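Local atomic coordinates of TqaA (Penicillium aethiopicum, PDB entry 5DLK), a protein that probably closes nonribosomal peptides into rings through its terminal condensation-like domain, the part modelled here, as one piece of a much longer fungal peptide synthetase. Residues Asp50-Gln58 with Phe208-Val216. Residues are numbered along the deposited sequence; the frame is centred on the assembly and turned at random.
Sequences DLLPATQAQ and FAHYLYHRV
Asp-50 and Leu-52 meet Tyr-213 in a buried strand-on-helix contact. It joins strand 47-53, an outer strand of a three-stranded antiparallel sheet, to helix 208-218. The axes of the segments 50-53 and 208-216 come within 9.9 Å, with 56° between their directions. Tyr-213 OH donates to Asp-50 OD2 over 2.6 Å, on the syn lone pair. That oxygen lies at the ring edge, in its plane. Asp-50 OD1 is taken by Leu-51 N and by Phe-21 N, so both carboxylate oxygens are bound. A water donates to Tyr-213 OH and Leu-51 O and ties the phenol to the strand backbone. An alanine in place of Asp-50 would probably leave the Tyr-213 hydroxyl without its acceptor and the ring freer to shift. Leu-52 crosses Tyr-213 at about a right angle. Leu-52 CD2 makes a CH-pi contact over one face of the Tyr-213 ring, offset toward the rim, 4.1 Å from its centroid, while Leu-52 CD1 reaches Ala-209 CB at 3.9 Å.

Both segments belong to the condensation domain, of the CoA-dependent acyltransferase clan. Past the strand, Thr-55 and Gln-58 form a capping box at the start of helix 56-63. Gln-58 N donates to Thr-55 OG1, and Thr-55 N donates to Gln-58 OE1 in the carbonyl plane. With OG1 between the backbone N and carbonyl carbon (chi1 67°), CG2 is left on the side of helix 208-218. Thr-55 CG2 touches Leu-212 CD2 at 3.5 Å and lies 3.7 Å from Arg-215 NH2. Arg-215 NH1 turns to His-365 O and to a salt bridge with Glu-367. The capping amide of Gln-58 also meets the Phe-208 ring, with planes 62° apart and Gln-58 NE2 3.5 Å from Phe-208 CE2. Gln-58 NE2 is bonded to Ser-179 O, so both ends of this buried amide have partners.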
loop_
_atom_site.group_PDB
_atom_site.type_symbol
_atom_site.label_atom_id
_atom_site.label_comp_id
_atom_site.label_asym_id
_atom_site.label_seq_id
_atom_site.Cartn_x
_atom_site.Cartn_y
_atom_site.Cartn_z
ATOM N N ASP A 50 6.139 22.499 -0.929
ATOM C CA ASP A 50 7.082 21.769 -0.077
ATOM C C ASP A 50 7.921 20.819 -0.912
ATOM O O ASP A 50 7.610 20.534 -2.076
ATOM C CB ASP A 50 6.344 20.996 1.021
ATOM C CG ASP A 50 7.140 20.920 2.342
ATOM O OD1 ASP A 50 8.388 21.001 2.325
ATOM O OD2 ASP A 50 6.498 20.786 3.402
ATOM N N LEU A 51 9.002 20.336 -0.314
ATOM C CA LEU A 51 9.799 19.306 -0.943
ATOM C C LEU A 51 10.320 18.404 0.172
ATOM O O LEU A 51 10.942 18.885 1.126
ATOM C CB LEU A 51 10.937 19.913 -1.767
ATOM C CG LEU A 51 11.624 18.989 -2.771
ATOM C CD1 LEU A 51 12.358 19.788 -3.832
ATOM C CD2 LEU A 51 12.577 18.038 -2.047
ATOM N N LEU A 52 10.039 17.106 0.055
ATOM C CA LEU A 52 10.428 16.120 1.080
ATOM C C LEU A 52 11.013 14.873 0.437
ATOM O O LEU A 52 10.751 14.587 -0.720
ATOM C CB LEU A 52 9.226 15.718 1.946
ATOM C CG LEU A 52 8.438 16.823 2.642
ATOM C CD1 LEU A 52 7.225 17.205 1.793
ATOM C CD2 LEU A 52 8.028 16.400 4.033
ATOM N N PRO A 53 11.803 14.100 1.199
ATOM C CA PRO A 53 12.193 12.805 0.629
ATOM C C PRO A 53 10.956 11.929 0.482
ATOM O O PRO A 53 10.018 12.072 1.284
ATOM C CB PRO A 53 13.167 12.227 1.679
ATOM C CG PRO A 53 13.570 13.431 2.538
ATOM C CD PRO A 53 12.355 14.310 2.550
ATOM N N ALA A 54 10.941 11.077 -0.540
ATOM C CA ALA A 54 9.947 10.021 -0.621
ATOM C C ALA A 54 10.368 8.917 0.368
ATOM O O ALA A 54 11.558 8.691 0.565
ATOM C CB ALA A 54 9.858 9.481 -2.016
ATOM N N THR A 55 9.407 8.229 0.968
ATOM C CA THR A 55 9.750 7.164 1.919
ATOM C C THR A 55 10.208 5.916 1.181
ATOM O O THR A 55 9.952 5.752 -0.019
ATOM C CB THR A 55 8.564 6.787 2.801
ATOM O OG1 THR A 55 7.545 6.176 1.990
ATOM C CG2 THR A 55 7.999 8.009 3.498
ATOM N N GLN A 56 10.864 5.012 1.906
ATOM C CA GLN A 56 11.265 3.754 1.322
ATOM C C GLN A 56 10.049 2.987 0.823
ATOM O O GLN A 56 10.099 2.363 -0.235
ATOM C CB GLN A 56 12.035 2.905 2.358
ATOM C CG GLN A 56 12.659 1.669 1.756
ATOM C CD GLN A 56 13.656 1.026 2.714
ATOM O OE1 GLN A 56 13.863 1.521 3.805
ATOM N NE2 GLN A 56 14.243 -0.088 2.306
ATOM N N ALA A 57 8.953 3.041 1.576
ATOM C CA ALA A 57 7.739 2.323 1.161
ATOM C C ALA A 57 7.139 2.940 -0.113
ATOM O O ALA A 57 6.713 2.231 -1.023
ATOM C CB ALA A 57 6.705 2.314 2.289
ATOM N N GLN A 58 7.098 4.266 -0.171
ATOM C CA GLN A 58 6.688 4.918 -1.423
ATOM C C GLN A 58 7.519 4.449 -2.597
ATOM O O GLN A 58 6.989 4.150 -3.677
ATOM C CB GLN A 58 6.794 6.438 -1.291
ATOM C CG GLN A 58 5.661 7.043 -0.503
ATOM C CD GLN A 58 5.779 8.551 -0.462
ATOM O OE1 GLN A 58 6.780 9.082 0.028
ATOM N NE2 GLN A 58 4.781 9.252 -1.021
ATOM N N PHE A 208 -0.008 14.023 4.056
ATOM C CA PHE A 208 1.068 13.061 4.195
ATOM C C PHE A 208 2.364 13.744 4.629
ATOM O O PHE A 208 3.126 13.190 5.414
ATOM C CB PHE A 208 1.254 12.298 2.879
ATOM C CG PHE A 208 2.251 11.193 2.970
ATOM C CD1 PHE A 208 2.022 10.109 3.806
ATOM C CD2 PHE A 208 3.424 11.248 2.232
ATOM C CE1 PHE A 208 2.952 9.092 3.904
ATOM C CE2 PHE A 208 4.358 10.232 2.316
ATOM C CZ PHE A 208 4.124 9.155 3.152
ATOM N N ALA A 209 2.618 14.959 4.145
ATOM C CA ALA A 209 3.817 15.672 4.572
ATOM C C ALA A 209 3.855 15.817 6.101
ATOM O O ALA A 209 4.919 15.702 6.709
ATOM C CB ALA A 209 3.906 17.043 3.898
ATOM N N HIS A 210 2.700 16.022 6.729
ATOM C CA HIS A 210 2.653 16.203 8.183
ATOM C C HIS A 210 2.941 14.904 8.948
ATOM O O HIS A 210 3.420 14.922 10.078
ATOM C CB HIS A 210 1.296 16.765 8.595
ATOM C CG HIS A 210 0.992 18.091 7.973
ATOM N ND1 HIS A 210 -0.286 18.490 7.646
ATOM C CD2 HIS A 210 1.810 19.100 7.593
ATOM C CE1 HIS A 210 -0.243 19.691 7.100
ATOM N NE2 HIS A 210 1.018 20.085 7.057
ATOM N N TYR A 211 2.634 13.778 8.325
ATOM C CA TYR A 211 3.046 12.486 8.851
ATOM C C TYR A 211 4.568 12.391 8.866
ATOM O O TYR A 211 5.167 11.982 9.871
ATOM C CB TYR A 211 2.437 11.374 7.998
ATOM C CG TYR A 211 2.821 9.967 8.396
ATOM C CD1 TYR A 211 2.166 9.315 9.427
ATOM C CD2 TYR A 211 3.819 9.283 7.707
ATOM C CE1 TYR A 211 2.497 8.012 9.774
ATOM C CE2 TYR A 211 4.166 7.995 8.056
ATOM C CZ TYR A 211 3.500 7.365 9.089
ATOM O OH TYR A 211 3.836 6.076 9.434
ATOM N N LEU A 212 5.183 12.795 7.761
ATOM C CA LEU A 212 6.633 12.754 7.627
ATOM C C LEU A 212 7.323 13.692 8.633
ATOM O O LEU A 212 8.312 13.307 9.268
ATOM C CB LEU A 212 7.048 13.093 6.198
ATOM C CG LEU A 212 6.573 12.095 5.130
ATOM C CD1 LEU A 212 7.158 12.440 3.774
ATOM C CD2 LEU A 212 6.938 10.666 5.548
ATOM N N TYR A 213 6.812 14.912 8.791
ATOM C CA TYR A 213 7.389 15.829 9.789
ATOM C C TYR A 213 7.263 15.265 11.203
ATOM O O TYR A 213 8.200 15.353 12.010
ATOM C CB TYR A 213 6.726 17.213 9.712
ATOM C CG TYR A 213 7.158 17.993 8.488
ATOM C CD1 TYR A 213 8.494 18.316 8.284
ATOM C CD2 TYR A 213 6.230 18.405 7.533
ATOM C CE1 TYR A 213 8.902 19.021 7.153
ATOM C CE2 TYR A 213 6.625 19.112 6.405
ATOM C CZ TYR A 213 7.960 19.419 6.220
ATOM O OH TYR A 213 8.369 20.119 5.106
ATOM N N HIS A 214 6.107 14.689 11.504
ATOM C CA HIS A 214 5.878 14.092 12.817
ATOM C C HIS A 214 6.828 12.914 13.107
ATOM O O HIS A 214 7.335 12.795 14.229
ATOM C CB HIS A 214 4.427 13.648 12.937
ATOM C CG HIS A 214 4.005 13.343 14.336
ATOM N ND1 HIS A 214 4.338 12.166 14.974
ATOM C CD2 HIS A 214 3.293 14.069 15.230
ATOM C CE1 HIS A 214 3.839 12.175 16.198
ATOM N NE2 HIS A 214 3.198 13.317 16.377
ATOM N N ARG A 215 7.075 12.052 12.115
ATOM C CA ARG A 215 8.084 10.995 12.273
ATOM C C ARG A 215 9.446 11.553 12.677
ATOM O O ARG A 215 10.117 11.007 13.560
ATOM C CB ARG A 215 8.264 10.189 10.987
ATOM C CG ARG A 215 7.129 9.261 10.638
ATOM C CD ARG A 215 7.645 8.131 9.744
ATOM N NE ARG A 215 8.411 8.638 8.607
ATOM C CZ ARG A 215 9.063 7.863 7.744
ATOM N NH1 ARG A 215 9.044 6.540 7.890
ATOM N NH2 ARG A 215 9.733 8.407 6.735
ATOM N N VAL A 216 9.863 12.630 12.020
ATOM C CA VAL A 216 11.175 13.213 12.274
ATOM C C VAL A 216 11.198 13.885 13.643
ATOM O O VAL A 216 12.197 13.815 14.356
ATOM C CB VAL A 216 11.571 14.221 11.168
ATOM C CG1 VAL A 216 12.709 15.145 11.633
ATOM C CG2 VAL A 216 11.981 13.464 9.919
HETATM O O HOH W 1 10.886 19.518 3.860
#